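Nucleoporin NUP159 (Saccharomyces cerevisiae, PDB 1XIP) serves mRNA export as a component of the nuclear pore complex, its N-terminal beta-propeller domain tethering the helicase Dbp5 to the pore. Local coordinates at residues L67-D70 / H71-D75; S317-S320 / E321-V324; P326-E329 / E330-K333. All coordinates share one frame; numbering follows the deposited sequence.

Contact 1 of 3, residues L67-D70 / H71-D75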
loop_
_atom_site.group_PDB
_atom_site.type_symbol
_atom_site.label_atom_id
_atom_site.label_comp_id
_atom_site.label_asym_id
_atom_site.label_seq_id
_atom_site.Cartn_x
_atom_site.Cartn_y
_atom_site.Cartn_z
ATOM N N LEU A 67 19.109 -2.460 -13.796
ATOM C CA LEU A 67 19.372 -3.888 -13.783
ATOM C C LEU A 67 18.086 -4.668 -13.602
ATOM O O LEU A 67 17.808 -5.596 -14.355
ATOM C CB LEU A 67 20.356 -4.243 -12.677
ATOM C CG LEU A 67 21.623 -5.033 -13.014
ATOM C CD1 LEU A 67 21.335 -6.093 -14.064
ATOM C CD2 LEU A 67 22.740 -4.104 -13.485
ATOM N N LEU A 68 17.287 -4.280 -12.625
ATOM C CA LEU A 68 16.040 -4.970 -12.364
ATOM C C LEU A 68 15.098 -4.869 -13.559
ATOM O O LEU A 68 14.496 -5.856 -13.973
ATOM C CB LEU A 68 15.392 -4.407 -11.108
ATOM C CG LEU A 68 14.042 -4.962 -10.692
ATOM C CD1 LEU A 68 14.154 -6.433 -10.358
ATOM C CD2 LEU A 68 13.483 -4.136 -9.507
ATOM N N ARG A 69 14.992 -3.673 -14.127
ATOM C CA ARG A 69 14.185 -3.491 -15.319
ATOM C C ARG A 69 14.617 -4.477 -16.403
ATOM O O ARG A 69 13.799 -5.235 -16.906
ATOM C CB ARG A 69 14.264 -2.053 -15.820
ATOM C CG ARG A 69 13.128 -1.675 -16.747
ATOM C CD ARG A 69 13.603 -1.302 -18.145
ATOM N NE ARG A 69 12.573 -1.421 -19.191
ATOM C CZ ARG A 69 11.893 -0.392 -19.711
ATOM N NH1 ARG A 69 12.103 0.849 -19.264
ATOM N NH2 ARG A 69 10.994 -0.606 -20.674
ATOM N N ASP A 70 15.914 -4.495 -16.711
ATOM C CA ASP A 70 16.471 -5.299 -17.790
ATOM C C ASP A 70 16.350 -6.795 -17.531
ATOM O O ASP A 70 16.144 -7.583 -18.464
ATOM C CB ASP A 70 17.938 -4.940 -17.994
ATOM C CG ASP A 70 18.127 -3.617 -18.709
ATOM O OD1 ASP A 70 17.122 -2.964 -19.063
ATOM O OD2 ASP A 70 19.260 -3.137 -18.956
ATOM N N HIS A 71 16.506 -7.184 -16.269
ATOM C CA HIS A 71 16.342 -8.576 -15.864
ATOM C C HIS A 71 14.912 -9.064 -16.138
ATOM O O HIS A 71 14.699 -10.164 -16.645
ATOM C CB HIS A 71 16.702 -8.758 -14.382
ATOM C CG HIS A 71 16.488 -10.151 -13.878
ATOM N ND1 HIS A 71 17.230 -11.231 -14.323
ATOM C CD2 HIS A 71 15.608 -10.647 -12.976
ATOM C CE1 HIS A 71 16.815 -12.328 -13.714
ATOM N NE2 HIS A 71 15.830 -12.001 -12.892
ATOM N N ILE A 72 13.938 -8.225 -15.810
ATOM C CA ILE A 72 12.536 -8.593 -15.933
ATOM C C ILE A 72 12.060 -8.583 -17.392
ATOM O O ILE A 72 11.325 -9.471 -17.813
ATOM C CB ILE A 72 11.674 -7.641 -15.084
ATOM C CG1 ILE A 72 12.019 -7.752 -13.593
ATOM C CG2 ILE A 72 10.202 -7.842 -15.373
ATOM C CD1 ILE A 72 11.527 -8.991 -12.901
ATOM N N THR A 73 12.494 -7.588 -18.160
ATOM C CA THR A 73 11.974 -7.383 -19.509
ATOM C C THR A 73 12.716 -8.144 -20.614
ATOM O O THR A 73 12.112 -8.539 -21.614
ATOM C CB THR A 73 11.843 -5.868 -19.837
ATOM O OG1 THR A 73 13.093 -5.197 -19.627
ATOM C CG2 THR A 73 10.924 -5.206 -18.841
ATOM N N SER A 74 14.017 -8.347 -20.437
ATOM C CA SER A 74 14.785 -9.211 -21.343
ATOM C C SER A 74 15.100 -10.549 -20.656
ATOM O O SER A 74 14.719 -10.770 -19.502
ATOM C CB SER A 74 16.061 -8.503 -21.832
ATOM O OG SER A 74 17.075 -8.494 -20.835
ATOM N N ASP A 75 15.762 -11.453 -21.366
ATOM C CA ASP A 75 16.087 -12.767 -20.791
ATOM C C ASP A 75 17.600 -13.026 -20.838
ATOM O O ASP A 75 18.050 -14.174 -20.967
ATOM C CB ASP A 75 15.282 -13.900 -21.489
ATOM C CG ASP A 75 14.129 -14.448 -20.602
ATOM O OD1 ASP A 75 14.243 -15.588 -20.085
ATOM O OD2 ASP A 75 13.074 -13.811 -20.373
#
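His71 N closes an i to i+4 helical bond onto Leu67 O at 2.8 Å, and Ile72 N does the same onto Leu68 O, as the last turn of helix 65-73 runs out. Leu68 and Ile72 run next to each other in the same direction, Leu68 CD1 meeting Ile72 CG1 at 4.1 Å. On another flank of the turn, Arg69 O takes both the amide and the hydroxyl of Thr73. Thr73 N lies 3.0 Å from Arg69 O, almost in line with the carbonyl bond, whereas Thr73 OG1, 2.8 Å from Arg69 O, arrives from well above the carbonyl plane. A chi1 of 54° places OG1 between Thr73's own N and carbonyl carbon, back over the preceding turn. The same OG1 lies at the edge of the Arg69 guanidinium, 3.8 Å from NE. Asp70 O is gripped twice as well: Ser74 OG, at 2.7 Å, and Ser74 N reach it from opposite faces of its plane. The imidazole of His71 turns elsewhere, its ND1 bonding to Thr77 O beyond the helix. Leu68 touches Tyr367 of strand 365-370 and Ile72 touches Leu375 and Ile377 of strand 374-381, the two inner strands of the adjacent blade. The arrangement is that of a helix C-terminus, with hydroxyls of Thr73 and Ser74 doubling backbone bonds where the chain leaves the helix, here in a short helix inserted between two strands of a propeller blade.

Contact 2 of 3, residues S317-S320 / E321-V324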
loop_
_atom_site.group_PDB
_atom_site.type_symbol
_atom_site.label_atom_id
_atom_site.label_comp_id
_atom_site.label_asym_id
_atom_site.label_seq_id
_atom_site.Cartn_x
_atom_site.Cartn_y
_atom_site.Cartn_z
ATOM N N SER A 317 -11.010 -1.241 -21.879
ATOM C CA SER A 317 -12.038 -1.807 -22.759
ATOM C C SER A 317 -11.738 -3.225 -23.254
ATOM O O SER A 317 -12.560 -3.832 -23.933
ATOM C CB SER A 317 -12.335 -0.865 -23.945
ATOM O OG SER A 317 -11.145 -0.403 -24.564
ATOM N N GLN A 318 -10.564 -3.749 -22.913
ATOM C CA GLN A 318 -10.199 -5.106 -23.320
ATOM C C GLN A 318 -9.425 -5.840 -22.238
ATOM O O GLN A 318 -8.765 -5.209 -21.414
ATOM C CB GLN A 318 -9.432 -5.091 -24.643
ATOM C CG GLN A 318 -10.261 -5.624 -25.809
ATOM C CD GLN A 318 -9.911 -4.960 -27.118
ATOM O OE1 GLN A 318 -8.778 -5.080 -27.602
ATOM N NE2 GLN A 318 -10.875 -4.250 -27.700
ATOM N N ASP A 319 -9.506 -7.174 -22.253
ATOM C CA ASP A 319 -9.017 -8.000 -21.135
ATOM C C ASP A 319 -7.494 -8.137 -21.026
ATOM O O ASP A 319 -6.981 -8.415 -19.949
ATOM C CB ASP A 319 -9.684 -9.383 -21.136
ATOM C CG ASP A 319 -10.716 -9.533 -20.025
ATOM O OD1 ASP A 319 -10.327 -9.470 -18.837
ATOM O OD2 ASP A 319 -11.939 -9.705 -20.245
ATOM N N SER A 320 -6.780 -7.952 -22.135
ATOM C CA SER A 320 -5.313 -7.981 -22.120
ATOM C C SER A 320 -4.703 -6.727 -21.461
ATOM O O SER A 320 -3.509 -6.697 -21.142
ATOM C CB SER A 320 -4.764 -8.160 -23.540
ATOM O OG SER A 320 -5.431 -7.317 -24.461
ATOM N N GLU A 321 -5.540 -5.707 -21.251
ATOM C CA GLU A 321 -5.110 -4.400 -20.741
ATOM C C GLU A 321 -5.327 -4.231 -19.233
ATOM O O GLU A 321 -5.155 -3.128 -18.700
ATOM C CB GLU A 321 -5.841 -3.284 -21.486
ATOM C CG GLU A 321 -4.986 -2.572 -22.509
ATOM C CD GLU A 321 -5.146 -3.148 -23.898
ATOM O OE1 GLU A 321 -6.215 -2.929 -24.515
ATOM O OE2 GLU A 321 -4.200 -3.820 -24.373
ATOM N N ARG A 322 -5.715 -5.318 -18.560
ATOM C CA ARG A 322 -5.892 -5.310 -17.103
ATOM C C ARG A 322 -4.644 -5.837 -16.411
ATOM O O ARG A 322 -4.074 -6.844 -16.830
ATOM C CB ARG A 322 -7.107 -6.140 -16.667
ATOM C CG ARG A 322 -8.178 -6.343 -17.728
ATOM C CD ARG A 322 -9.605 -6.234 -17.212
ATOM N NE ARG A 322 -10.459 -5.523 -18.165
ATOM C CZ ARG A 322 -11.779 -5.698 -18.282
ATOM N NH1 ARG A 322 -12.419 -6.570 -17.504
ATOM N NH2 ARG A 322 -12.462 -4.993 -19.179
ATOM N N ALA A 323 -4.218 -5.141 -15.363
ATOM C CA ALA A 323 -3.133 -5.613 -14.507
ATOM C C ALA A 323 -3.688 -6.530 -13.435
ATOM O O ALA A 323 -4.602 -6.166 -12.680
ATOM C CB ALA A 323 -2.383 -4.453 -13.882
ATOM N N VAL A 324 -3.137 -7.731 -13.398
ATOM C CA VAL A 324 -3.578 -8.786 -12.502
ATOM C C VAL A 324 -2.320 -9.493 -12.043
ATOM O O VAL A 324 -1.339 -9.577 -12.791
ATOM C CB VAL A 324 -4.568 -9.786 -13.221
ATOM C CG1 VAL A 324 -3.875 -10.577 -14.360
ATOM C CG2 VAL A 324 -5.219 -10.721 -12.226
HETATM O O HOH W 1 -8.490 -1.662 -23.565
#
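Glu321 N reaches back to Gln318 O at 3.3 Å, closing a type I beta turn with Asp319 and Ser320 at its corners. The donor stands above the carbonyl plane of Gln318, and this is the compact part of the contact. Here Glu321 CB rests 3.5 Å from Gln318 O, and the aliphatic part of Arg322 folds back under the turn, CG coming 3.3 Å from Asp319 O. Bends at chi2 and chi3 carry the guanidinium on past Asp319, whose carboxylate sits over one face of it, displaced toward the rim. The two planes are 43° apart. Asp319 OD1 is 3.8 Å from Arg322 NH1, a long salt bridge resting on charge alone, since no N-H points at the oxygen. NH2 of that guanidinium hydrogen-bonds Pro316 O, and NH1 forms a salt bridge with Glu315. The solvent side is looser: a water gives a proton to Glu321 OE1 at 2.8 Å and also bonds Ser317 OG, bridging the two side chains. A leucine in place of Arg322 would probably leave Pro316 O without this donor and the carboxylates of Glu315 and Asp319 without their countercharge. The turn follows strand 313-316 and lies beside the blade in which strand 18-26 pairs with strand 374-381: Glu321 shares backbone bonds with Phe19 of the former and touches Phe381 of the latter, where Ala323 also packs on Val378.

Contact 3 of 3, residues P326-E329 / E330-K333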
loop_
_atom_site.group_PDB
_atom_site.type_symbol
_atom_site.label_atom_id
_atom_site.label_comp_id
_atom_site.label_asym_id
_atom_site.label_seq_id
_atom_site.Cartn_x
_atom_site.Cartn_y
_atom_site.Cartn_z
ATOM N N PRO A 326 -0.171 -12.897 -10.847
ATOM C CA PRO A 326 -0.238 -14.263 -11.392
ATOM C C PRO A 326 -0.777 -15.291 -10.392
ATOM O O PRO A 326 -0.793 -15.043 -9.179
ATOM C CB PRO A 326 1.229 -14.575 -11.709
ATOM C CG PRO A 326 1.991 -13.781 -10.693
ATOM C CD PRO A 326 1.232 -12.477 -10.614
ATOM N N ILE A 327 -1.234 -16.421 -10.922
ATOM C CA ILE A 327 -1.494 -17.617 -10.127
ATOM C C ILE A 327 -0.127 -18.264 -9.872
ATOM O O ILE A 327 0.765 -18.170 -10.723
ATOM C CB ILE A 327 -2.439 -18.581 -10.904
ATOM C CG1 ILE A 327 -3.782 -17.896 -11.214
ATOM C CG2 ILE A 327 -2.674 -19.865 -10.127
ATOM C CD1 ILE A 327 -4.369 -18.230 -12.594
ATOM N N SER A 328 0.046 -18.892 -8.709
ATOM C CA SER A 328 1.322 -19.513 -8.351
ATOM C C SER A 328 1.583 -20.792 -9.155
ATOM O O SER A 328 0.698 -21.641 -9.299
ATOM C CB SER A 328 1.393 -19.744 -6.834
ATOM O OG SER A 328 1.907 -21.012 -6.481
ATOM N N GLU A 329 2.788 -20.912 -9.711
ATOM C CA GLU A 329 3.144 -22.111 -10.469
ATOM C C GLU A 329 3.274 -23.317 -9.537
ATOM O O GLU A 329 3.096 -24.463 -9.966
ATOM C CB GLU A 329 4.429 -21.901 -11.270
ATOM C CG GLU A 329 4.438 -22.608 -12.623
ATOM C CD GLU A 329 5.799 -22.553 -13.321
ATOM O OE1 GLU A 329 6.438 -21.469 -13.303
ATOM O OE2 GLU A 329 6.232 -23.591 -13.893
ATOM N N GLU A 330 3.556 -23.042 -8.260
ATOM C CA GLU A 330 3.711 -24.078 -7.247
ATOM C C GLU A 330 2.394 -24.519 -6.608
ATOM O O GLU A 330 2.060 -25.703 -6.637
ATOM C CB GLU A 330 4.702 -23.640 -6.166
ATOM C CG GLU A 330 5.406 -24.805 -5.461
ATOM C CD GLU A 330 6.372 -24.357 -4.371
ATOM O OE1 GLU A 330 6.313 -23.173 -3.961
ATOM O OE2 GLU A 330 7.195 -25.187 -3.920
ATOM N N THR A 331 1.656 -23.576 -6.032
ATOM C CA THR A 331 0.447 -23.908 -5.269
ATOM C C THR A 331 -0.836 -23.863 -6.101
ATOM O O THR A 331 -1.869 -24.425 -5.694
ATOM C CB THR A 331 0.306 -23.007 -4.006
ATOM O OG1 THR A 331 1.553 -22.960 -3.310
ATOM C CG2 THR A 331 -0.620 -23.664 -2.972
ATOM N N ASP A 332 -0.774 -23.206 -7.258
ATOM C CA ASP A 332 -1.965 -22.924 -8.060
ATOM C C ASP A 332 -2.985 -22.033 -7.340
ATOM O O ASP A 332 -4.159 -21.999 -7.708
ATOM C CB ASP A 332 -2.624 -24.214 -8.525
ATOM C CG ASP A 332 -2.455 -24.438 -9.993
ATOM O OD1 ASP A 332 -3.301 -23.932 -10.773
ATOM O OD2 ASP A 332 -1.492 -25.088 -10.462
ATOM N N LYS A 333 -2.516 -21.324 -6.312
ATOM C CA LYS A 333 -3.301 -20.317 -5.608
ATOM C C LYS A 333 -3.032 -18.946 -6.223
ATOM O O LYS A 333 -2.016 -18.741 -6.895
ATOM C CB LYS A 333 -2.913 -20.291 -4.136
ATOM C CG LYS A 333 -3.412 -21.461 -3.331
ATOM C CD LYS A 333 -3.901 -20.979 -1.956
ATOM C CE LYS A 333 -4.197 -22.135 -1.011
ATOM N NZ LYS A 333 -2.958 -22.667 -0.389
#
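Ser328 and Thr331 meet in an ST motif, in which the hydroxyl and the carbonyl of one serine both accept backbone N-H groups from just ahead in the chain. The Ser328 side chain points into the loop, and its OG takes the proton of Thr331 N at 2.6 Å, in a fairly straight bond of 162°. Thr331 CB lies on the same side of OG as the donating N, 3.6 Å from Ser328 OG. Ser328 O receives Asp332 N at 3.0 Å, from above the carbonyl plane; the left-handed backbone of Asp332 then turns the chain toward Lys333, whose O meets Ser328 N. Ile327 takes a different position: its CG2, anti to the backbone N (the CG1 torsion is -60°), lies alongside the Asp332-Lys333 backbone, touching Asp332 C at 3.5 Å. The same methyl comes equally near the Lys333 carbonyl oxygen, so the isoleucine flanks the acceptor that closes the loop. Beyond the loop, Glu33 lies near the ends of Thr331 and Lys333, making only weak or long polar contacts, and Glu372 adds a weak bond to Ser328 OG. Buried Ser328 therefore has its amide, carbonyl and hydroxyl all engaged. The loop is shut at its base by Ser328 N, which points almost straight at Lys333 O, 2.8 Å away with an N-H...O angle of 171°.

From the N terminus the chain first meets contact 1, which ends the helix between strands 59-64 and 83-86 and lays it against strands 18-26, 365-370 and 374-381. Contacts 2 and 3 come much later, in succession within the long connection from strand 313-316 to strand 337-343. Contact 2 closes a turn at its start, beside strands 18-26 and 374-381; contact 3 closes a second turn further on and reaches the connection between strands 365-370 and 374-381 weakly, through Ser328 and Glu372. The three are in series, none nested in or crossing another. Their centres lie 20 to 22 Å apart, yet all address the blade in which the early strand 18-26 pairs with the last strand, 374-381.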